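Local coordinates for elongation factor G (PDB 2DY1), which probably acts as a GTP-hydrolysing translation elongation factor, binding GTP and magnesium in its nucleotide-binding domain, at residues I212-D216 and L234-F238; D482-E488 and K534-G540. All coordinates share one frame; numbering follows the deposited sequence.

Contact 1 of 2, residues I212-D216 and L234-F238; sequences IVETD and LEKAF
Ile212 lies against Leu234, Ala237 and Phe238, and this apolar packing makes up most of the contact. Its CG2 branch does most of the touching: it sits 3.7 Å from Ala237 CB and just as near Phe238 N, with the CD2 methyl of Leu234 close by. That branch is aimed at helix 231-243 because it stands anti to the Ile212 backbone N, while CG1 (chi1 -65°) carries the CD1 methyl to within 4.0 Å of Phe238 CB. Leu234 CD2 in turn meets Val213 CG2 at 4.1 Å, extending the apolar patch to a second residue of 212-216. Further along the chain, Asp216 lends its methylene: CB rests 3.9 Å from Ala237 CB, and its carboxylate serves another purpose, as OD1 accepts from Leu219 N and so N-caps helix 217-225.

The polar part runs along one margin. A type I turn runs from Val213 to Asp216, and just before it Ile212 O is gripped twice, by Thr215 N and by Thr215 OG1, the latter at 2.7 Å on a lone pair in the carbonyl plane. With its proton spent in this way, OG1 can take a water at 2.8 Å, and the same water reaches Ala237 O at 2.7 Å.

These helices belong to the insertion between the nucleotide-binding residues Asp137 and Ser254, consistent with the G' subdomain of EF-G. The chemistry implies that the two helices are held by close methyl packing, with direct bonds serving the turn and the cap, and a single water spanning the polar margin.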
ATOM      1  N   ILE A 212       8.033  31.593  14.497  1.00 17.01           N
ATOM      2  CA  ILE A 212       7.627  32.153  13.221  1.00 17.19           C
ATOM      3  C   ILE A 212       8.647  33.175  12.730  1.00 21.41           C
ATOM      4  O   ILE A 212       9.044  33.148  11.561  1.00 19.42           O
ATOM      5  CB  ILE A 212       6.268  32.833  13.327  1.00 17.44           C
ATOM      6  CG1 ILE A 212       5.205  31.768  13.641  1.00 21.45           C
ATOM      7  CG2 ILE A 212       5.943  33.578  12.014  1.00 20.23           C
ATOM      8  CD1 ILE A 212       3.847  32.319  13.971  1.00 18.94           C
ATOM      9  N   VAL A 213       9.048  34.075  13.618  1.00 23.08           N
ATOM     10  CA  VAL A 213      10.022  35.109  13.270  1.00 29.03           C
ATOM     11  C   VAL A 213      11.296  34.509  12.685  1.00 27.68           C
ATOM     12  O   VAL A 213      11.809  34.992  11.668  1.00 26.09           O
ATOM     13  CB  VAL A 213      10.372  35.980  14.517  1.00 25.05           C
ATOM     14  CG1 VAL A 213      11.618  36.831  14.251  1.00 32.40           C
ATOM     15  CG2 VAL A 213       9.202  36.887  14.836  1.00 29.69           C
ATOM     16  N   GLU A 214      11.790  33.447  13.313  1.00 22.90           N
ATOM     17  CA  GLU A 214      13.006  32.785  12.866  1.00 23.74           C
ATOM     18  C   GLU A 214      12.982  32.200  11.452  1.00 28.36           C
ATOM     19  O   GLU A 214      14.036  31.911  10.886  1.00 27.16           O
ATOM     20  CB  GLU A 214      13.393  31.705  13.862  1.00 29.60           C
ATOM     21  CG  GLU A 214      13.913  32.285  15.164  1.00 38.89           C
ATOM     22  CD  GLU A 214      14.077  31.243  16.244  1.00 45.91           C
ATOM     23  OE1 GLU A 214      14.562  31.595  17.341  1.00 51.84           O
ATOM     24  OE2 GLU A 214      13.716  30.072  15.999  1.00 55.28           O
ATOM     25  N   THR A 215      11.794  32.052  10.872  1.00 27.75           N
ATOM     26  CA  THR A 215      11.681  31.505   9.520  1.00 23.80           C
ATOM     27  C   THR A 215      11.617  32.565   8.441  1.00 25.09           C
ATOM     28  O   THR A 215      11.566  32.236   7.251  1.00 23.37           O
ATOM     29  CB  THR A 215      10.402  30.677   9.350  1.00 22.48           C
ATOM     30  OG1 THR A 215       9.266  31.541   9.455  1.00 21.32           O
ATOM     31  CG2 THR A 215      10.340  29.585  10.378  1.00 23.85           C
ATOM     32  N   ASP A 216      11.607  33.836   8.835  1.00 26.01           N
ATOM     33  CA  ASP A 216      11.510  34.916   7.865  1.00 24.80           C
ATOM     34  C   ASP A 216      12.631  35.931   8.065  1.00 28.99           C
ATOM     35  O   ASP A 216      12.725  36.573   9.115  1.00 26.53           O
ATOM     36  CB  ASP A 216      10.147  35.595   7.985  1.00 25.85           C
ATOM     37  CG  ASP A 216       9.958  36.707   6.975  1.00 34.67           C
ATOM     38  OD1 ASP A 216      10.432  37.833   7.226  1.00 39.15           O
ATOM     39  OD2 ASP A 216       9.340  36.454   5.921  1.00 37.73           O
ATOM     40  N   LEU A 234       3.411  38.776  10.540  1.00 28.21           N
ATOM     41  CA  LEU A 234       3.470  37.493  11.231  1.00 26.25           C
ATOM     42  C   LEU A 234       2.575  36.453  10.561  1.00 26.27           C
ATOM     43  O   LEU A 234       2.972  35.293  10.430  1.00 26.64           O
ATOM     44  CB  LEU A 234       3.073  37.661  12.705  1.00 27.22           C
ATOM     45  CG  LEU A 234       4.181  38.159  13.642  1.00 33.82           C
ATOM     46  CD1 LEU A 234       3.588  38.633  14.962  1.00 29.29           C
ATOM     47  CD2 LEU A 234       5.205  37.043  13.859  1.00 29.55           C
ATOM     48  N   GLU A 235       1.383  36.856  10.134  1.00 27.59           N
ATOM     49  CA  GLU A 235       0.470  35.914   9.464  1.00 28.48           C
ATOM     50  C   GLU A 235       1.113  35.391   8.184  1.00 27.46           C
ATOM     51  O   GLU A 235       1.133  34.183   7.930  1.00 25.71           O
ATOM     52  CB  GLU A 235      -0.851  36.590   9.085  1.00 36.56           C
ATOM     53  CG  GLU A 235      -1.670  37.145  10.235  1.00 57.46           C
ATOM     54  CD  GLU A 235      -2.919  37.872   9.745  1.00 67.80           C
ATOM     55  OE1 GLU A 235      -3.795  37.212   9.140  1.00 74.49           O
ATOM     56  OE2 GLU A 235      -3.020  39.102   9.956  1.00 71.18           O
ATOM     57  N   LYS A 236       1.638  36.304   7.371  1.00 23.31           N
ATOM     58  CA  LYS A 236       2.262  35.915   6.112  1.00 21.24           C
ATOM     59  C   LYS A 236       3.480  35.035   6.334  1.00 22.47           C
ATOM     60  O   LYS A 236       3.701  34.076   5.600  1.00 23.55           O
ATOM     61  CB  LYS A 236       2.649  37.158   5.297  1.00 25.07           C
ATOM     62  CG  LYS A 236       1.440  37.956   4.810  1.00 32.74           C
ATOM     63  CD  LYS A 236       1.836  39.153   3.948  1.00 42.27           C
ATOM     64  CE  LYS A 236       0.600  39.878   3.418  1.00 45.86           C
ATOM     65  NZ  LYS A 236       0.939  41.069   2.583  1.00 50.00           N
ATOM     66  N   ALA A 237       4.276  35.341   7.353  1.00 20.56           N
ATOM     67  CA  ALA A 237       5.446  34.536   7.632  1.00 17.52           C
ATOM     68  C   ALA A 237       5.021  33.124   8.059  1.00 17.67           C
ATOM     69  O   ALA A 237       5.627  32.140   7.642  1.00 18.30           O
ATOM     70  CB  ALA A 237       6.291  35.184   8.722  1.00 20.41           C
ATOM     71  N   PHE A 238       3.986  33.058   8.891  1.00 19.47           N
ATOM     72  CA  PHE A 238       3.432  31.781   9.372  1.00 16.90           C
ATOM     73  C   PHE A 238       3.010  30.925   8.179  1.00 14.43           C
ATOM     74  O   PHE A 238       3.441  29.779   8.061  1.00 17.20           O
ATOM     75  CB  PHE A 238       2.225  32.055  10.272  1.00 17.74           C
ATOM     76  CG  PHE A 238       1.411  30.822  10.609  1.00 15.18           C
ATOM     77  CD1 PHE A 238       1.961  29.800  11.358  1.00 20.10           C
ATOM     78  CD2 PHE A 238       0.092  30.719  10.185  1.00 21.15           C
ATOM     79  CE1 PHE A 238       1.194  28.662  11.698  1.00 18.00           C
ATOM     80  CE2 PHE A 238      -0.683  29.588  10.514  1.00 20.13           C
ATOM     81  CZ  PHE A 238      -0.126  28.570  11.270  1.00 19.06           C
TER
HETATM   82  O   HOH W   1       8.267  32.366   6.953  1.00 20.89           O

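Contact 2 of 2, residues D482-E488 and K534-G540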
ATOM      1  N   ASP A 482      19.031 -40.095 -31.356  1.00 18.47           N
ATOM      2  CA  ASP A 482      19.873 -40.933 -30.504  1.00 18.74           C
ATOM      3  C   ASP A 482      20.794 -39.989 -29.752  1.00 16.99           C
ATOM      4  O   ASP A 482      21.652 -39.327 -30.351  1.00 16.80           O
ATOM      5  CB  ASP A 482      20.672 -41.890 -31.392  1.00 18.37           C
ATOM      6  CG  ASP A 482      21.638 -42.746 -30.618  1.00 21.08           C
ATOM      7  OD1 ASP A 482      22.446 -43.434 -31.275  1.00 24.48           O
ATOM      8  OD2 ASP A 482      21.603 -42.754 -29.369  1.00 18.65           O
ATOM      9  N   VAL A 483      20.596 -39.925 -28.443  1.00 19.35           N
ATOM     10  CA  VAL A 483      21.356 -39.022 -27.590  1.00 19.25           C
ATOM     11  C   VAL A 483      21.966 -39.700 -26.378  1.00 18.87           C
ATOM     12  O   VAL A 483      21.290 -40.449 -25.668  1.00 19.11           O
ATOM     13  CB  VAL A 483      20.404 -37.878 -27.073  1.00 20.61           C
ATOM     14  CG1 VAL A 483      21.134 -36.966 -26.095  1.00 21.88           C
ATOM     15  CG2 VAL A 483      19.863 -37.085 -28.248  1.00 18.90           C
ATOM     16  N   TRP A 484      23.255 -39.463 -26.143  1.00 15.31           N
ATOM     17  CA  TRP A 484      23.881 -39.978 -24.948  1.00 15.78           C
ATOM     18  C   TRP A 484      24.063 -38.748 -24.054  1.00 14.06           C
ATOM     19  O   TRP A 484      24.714 -37.760 -24.435  1.00 14.50           O
ATOM     20  CB  TRP A 484      25.218 -40.648 -25.245  1.00 16.24           C
ATOM     21  CG  TRP A 484      25.025 -42.004 -25.838  1.00 14.72           C
ATOM     22  CD1 TRP A 484      24.846 -42.302 -27.158  1.00 16.48           C
ATOM     23  CD2 TRP A 484      24.958 -43.252 -25.126  1.00 18.45           C
ATOM     24  NE1 TRP A 484      24.676 -43.668 -27.311  1.00 14.14           N
ATOM     25  CE2 TRP A 484      24.739 -44.271 -26.084  1.00 15.04           C
ATOM     26  CE3 TRP A 484      25.068 -43.607 -23.773  1.00 18.55           C
ATOM     27  CZ2 TRP A 484      24.623 -45.626 -25.730  1.00 19.16           C
ATOM     28  CZ3 TRP A 484      24.955 -44.957 -23.422  1.00 25.49           C
ATOM     29  CH2 TRP A 484      24.734 -45.945 -24.398  1.00 23.22           C
ATOM     30  N   LEU A 485      23.497 -38.843 -22.857  1.00 15.62           N
ATOM     31  CA  LEU A 485      23.483 -37.758 -21.882  1.00 14.74           C
ATOM     32  C   LEU A 485      24.121 -38.099 -20.538  1.00 16.18           C
ATOM     33  O   LEU A 485      23.857 -39.151 -19.966  1.00 17.59           O
ATOM     34  CB  LEU A 485      22.024 -37.371 -21.611  1.00 15.26           C
ATOM     35  CG  LEU A 485      21.782 -36.357 -20.483  1.00 17.03           C
ATOM     36  CD1 LEU A 485      22.210 -34.976 -20.967  1.00 16.16           C
ATOM     37  CD2 LEU A 485      20.289 -36.335 -20.115  1.00 17.75           C
ATOM     38  N   ARG A 486      24.955 -37.195 -20.037  1.00 14.74           N
ATOM     39  CA  ARG A 486      25.568 -37.360 -18.722  1.00 14.83           C
ATOM     40  C   ARG A 486      25.031 -36.195 -17.878  1.00 16.08           C
ATOM     41  O   ARG A 486      25.042 -35.050 -18.322  1.00 15.21           O
ATOM     42  CB  ARG A 486      27.101 -37.266 -18.836  1.00 16.05           C
ATOM     43  CG  ARG A 486      27.869 -37.407 -17.532  1.00 20.86           C
ATOM     44  CD  ARG A 486      29.361 -37.211 -17.816  1.00 22.43           C
ATOM     45  NE  ARG A 486      30.223 -37.310 -16.638  1.00 21.42           N
ATOM     46  CZ  ARG A 486      30.609 -38.453 -16.077  1.00 18.41           C
ATOM     47  NH1 ARG A 486      30.215 -39.620 -16.569  1.00 23.69           N
ATOM     48  NH2 ARG A 486      31.412 -38.430 -15.020  1.00 27.63           N
ATOM     49  N   LEU A 487      24.545 -36.501 -16.676  1.00 18.72           N
ATOM     50  CA  LEU A 487      24.034 -35.487 -15.750  1.00 18.16           C
ATOM     51  C   LEU A 487      24.963 -35.424 -14.547  1.00 20.64           C
ATOM     52  O   LEU A 487      25.352 -36.451 -13.994  1.00 21.09           O
ATOM     53  CB  LEU A 487      22.622 -35.847 -15.257  1.00 20.16           C
ATOM     54  CG  LEU A 487      21.490 -35.815 -16.280  1.00 17.94           C
ATOM     55  CD1 LEU A 487      20.182 -36.155 -15.561  1.00 18.82           C
ATOM     56  CD2 LEU A 487      21.389 -34.439 -16.937  1.00 17.98           C
ATOM     57  N   GLU A 488      25.320 -34.218 -14.135  1.00 20.34           N
ATOM     58  CA  GLU A 488      26.202 -34.068 -12.987  1.00 22.08           C
ATOM     59  C   GLU A 488      25.633 -33.043 -12.037  1.00 22.74           C
ATOM     60  O   GLU A 488      25.110 -32.008 -12.467  1.00 23.38           O
ATOM     61  CB  GLU A 488      27.578 -33.590 -13.433  1.00 22.35           C
ATOM     62  CG  GLU A 488      28.215 -34.454 -14.495  1.00 22.80           C
ATOM     63  CD  GLU A 488      29.593 -33.963 -14.883  1.00 27.43           C
ATOM     64  OE1 GLU A 488      29.865 -32.751 -14.737  1.00 31.18           O
ATOM     65  OE2 GLU A 488      30.401 -34.794 -15.347  1.00 28.65           O
ATOM     66  N   LYS A 534      24.200 -30.223 -14.451  1.00 19.80           N
ATOM     67  CA  LYS A 534      24.878 -29.875 -15.683  1.00 18.96           C
ATOM     68  C   LYS A 534      24.511 -31.034 -16.597  1.00 15.46           C
ATOM     69  O   LYS A 534      24.583 -32.195 -16.185  1.00 19.24           O
ATOM     70  CB  LYS A 534      26.395 -29.821 -15.478  1.00 27.93           C
ATOM     71  CG  LYS A 534      27.170 -29.461 -16.740  1.00 32.60           C
ATOM     72  CD  LYS A 534      28.679 -29.447 -16.491  1.00 41.10           C
ATOM     73  CE  LYS A 534      29.073 -28.404 -15.453  1.00 48.23           C
ATOM     74  NZ  LYS A 534      30.551 -28.339 -15.258  1.00 56.00           N
ATOM     75  N   ALA A 535      24.071 -30.711 -17.812  1.00 16.10           N
ATOM     76  CA  ALA A 535      23.695 -31.718 -18.790  1.00 14.74           C
ATOM     77  C   ALA A 535      24.754 -31.699 -19.889  1.00 16.54           C
ATOM     78  O   ALA A 535      24.976 -30.674 -20.538  1.00 19.07           O
ATOM     79  CB  ALA A 535      22.313 -31.399 -19.378  1.00 16.91           C
ATOM     80  N   ILE A 536      25.397 -32.842 -20.092  1.00 16.04           N
ATOM     81  CA  ILE A 536      26.441 -32.992 -21.094  1.00 15.25           C
ATOM     82  C   ILE A 536      25.996 -33.993 -22.165  1.00 15.04           C
ATOM     83  O   ILE A 536      25.718 -35.158 -21.856  1.00 15.50           O
ATOM     84  CB  ILE A 536      27.739 -33.511 -20.429  1.00 17.64           C
ATOM     85  CG1 ILE A 536      28.177 -32.549 -19.314  1.00 19.39           C
ATOM     86  CG2 ILE A 536      28.839 -33.637 -21.474  1.00 17.13           C
ATOM     87  CD1 ILE A 536      29.370 -33.049 -18.501  1.00 23.67           C
ATOM     88  N   VAL A 537      25.908 -33.535 -23.417  1.00 14.61           N
ATOM     89  CA  VAL A 537      25.539 -34.425 -24.522  1.00 13.41           C
ATOM     90  C   VAL A 537      26.880 -34.789 -25.137  1.00 15.05           C
ATOM     91  O   VAL A 537      27.575 -33.935 -25.704  1.00 15.06           O
ATOM     92  CB  VAL A 537      24.611 -33.712 -25.515  1.00 16.77           C
ATOM     93  CG1 VAL A 537      24.396 -34.593 -26.778  1.00 16.01           C
ATOM     94  CG2 VAL A 537      23.277 -33.444 -24.823  1.00 19.45           C
ATOM     95  N   TYR A 538      27.241 -36.065 -25.015  1.00 14.95           N
ATOM     96  CA  TYR A 538      28.564 -36.510 -25.425  1.00 15.34           C
ATOM     97  C   TYR A 538      28.693 -37.532 -26.531  1.00 16.48           C
ATOM     98  O   TYR A 538      29.803 -37.843 -26.952  1.00 14.62           O
ATOM     99  CB  TYR A 538      29.304 -37.025 -24.195  1.00 15.71           C
ATOM    100  CG  TYR A 538      28.711 -38.276 -23.572  1.00 16.09           C
ATOM    101  CD1 TYR A 538      27.668 -38.205 -22.636  1.00 14.68           C
ATOM    102  CD2 TYR A 538      29.203 -39.535 -23.915  1.00 14.67           C
ATOM    103  CE1 TYR A 538      27.146 -39.369 -22.069  1.00 19.14           C
ATOM    104  CE2 TYR A 538      28.688 -40.692 -23.357  1.00 17.27           C
ATOM    105  CZ  TYR A 538      27.661 -40.605 -22.435  1.00 19.94           C
ATOM    106  OH  TYR A 538      27.159 -41.760 -21.886  1.00 20.61           O
ATOM    107  N   ASN A 539      27.573 -38.078 -26.989  1.00 16.42           N
ATOM    108  CA  ASN A 539      27.625 -39.052 -28.067  1.00 15.90           C
ATOM    109  C   ASN A 539      26.194 -39.163 -28.596  1.00 14.95           C
ATOM    110  O   ASN A 539      25.259 -38.589 -28.020  1.00 13.85           O
ATOM    111  CB  ASN A 539      28.136 -40.406 -27.532  1.00 14.48           C
ATOM    112  CG  ASN A 539      28.524 -41.387 -28.640  1.00 15.45           C
ATOM    113  OD1 ASN A 539      28.694 -42.591 -28.388  1.00 20.54           O
ATOM    114  ND2 ASN A 539      28.685 -40.883 -29.852  1.00 12.14           N
ATOM    115  N   GLY A 540      26.028 -39.876 -29.698  1.00 14.60           N
ATOM    116  CA  GLY A 540      24.704 -40.031 -30.276  1.00 15.33           C
ATOM    117  C   GLY A 540      24.871 -40.354 -31.744  1.00 20.33           C
ATOM    118  O   GLY A 540      25.974 -40.667 -32.210  1.00 16.98           O
TER
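Leu485, Ala535, Leu487, Val537 and Val483 form the apolar centre, all on one face of the antiparallel pair. Leu485 CD1 lies 3.9 Å from Ala535 CB, and Leu487 CD2 comes to the same methyl at 4.0 Å, so that two leucines share Ala535. Further along, the CG1 methyls of Val483 and Val537 meet at an oblique crossing.

Backbone bonds knit the strands regularly from Glu488-Lys534 to Arg486-Ile536, where Arg486 N to Ile536 O measures 2.8 Å. Then a beta bulge interrupts: Tyr538 and Asn539 both face Trp484, whose O accepts from Tyr538 N while its N gives to Asn539 O. Past it, Gly540 has backbone angles and a neighbour, Asp482 O, that would make any CB collide.

On the side that carries Trp484 and Arg486, Tyr538 CG is tucked between its backbone N and carbonyl carbon (chi1 66°), which swings the ring across the partner strand. Trp484 CB sits over one ring face, 3.9 Å from the centroid, in a CH-pi contact, and Arg486 N meets the ring edge. With a serine in place of Tyr538, Trp484 CB would probably lose its aromatic cover and the indole gain freedom to shift.

At the polar edge, the extended Arg486 sends NE to Glu488 OE2, a 2.8 Å salt bridge lying near the guanidinium plane and on the anti side of the carboxylate; its NH1 pairs with Glu465. Ile536 CD1 packs 3.7 Å from Glu488 CD.

Helices 549-566 and 509-520 cover the Leu485 face, and strands 464-474 and 494-497 flank the pair in the S5-like sheet of domain IV.

In the fold
Contacts 1 and 2 lie on opposite sides of the chain's centre, 36 Å and 49 Å from it measured centre to centre. Their own centres are 80 Å apart and their nearest atoms about 66 Å, so neither can touch the other. Along the sequence, both segments of contact 1 precede those of contact 2; contact 1 joins helices within the GTP-binding family region, whereas contact 2 pairs strands within domain IV. Both stand away from the bound GTP and from the magnesium held by Thr23 and Thr61, although contact 1 shares the nucleotide's family region. In EF-G generally, domain IV reaches toward the ribosomal decoding site, so contact 2 probably lies in the arm that does so.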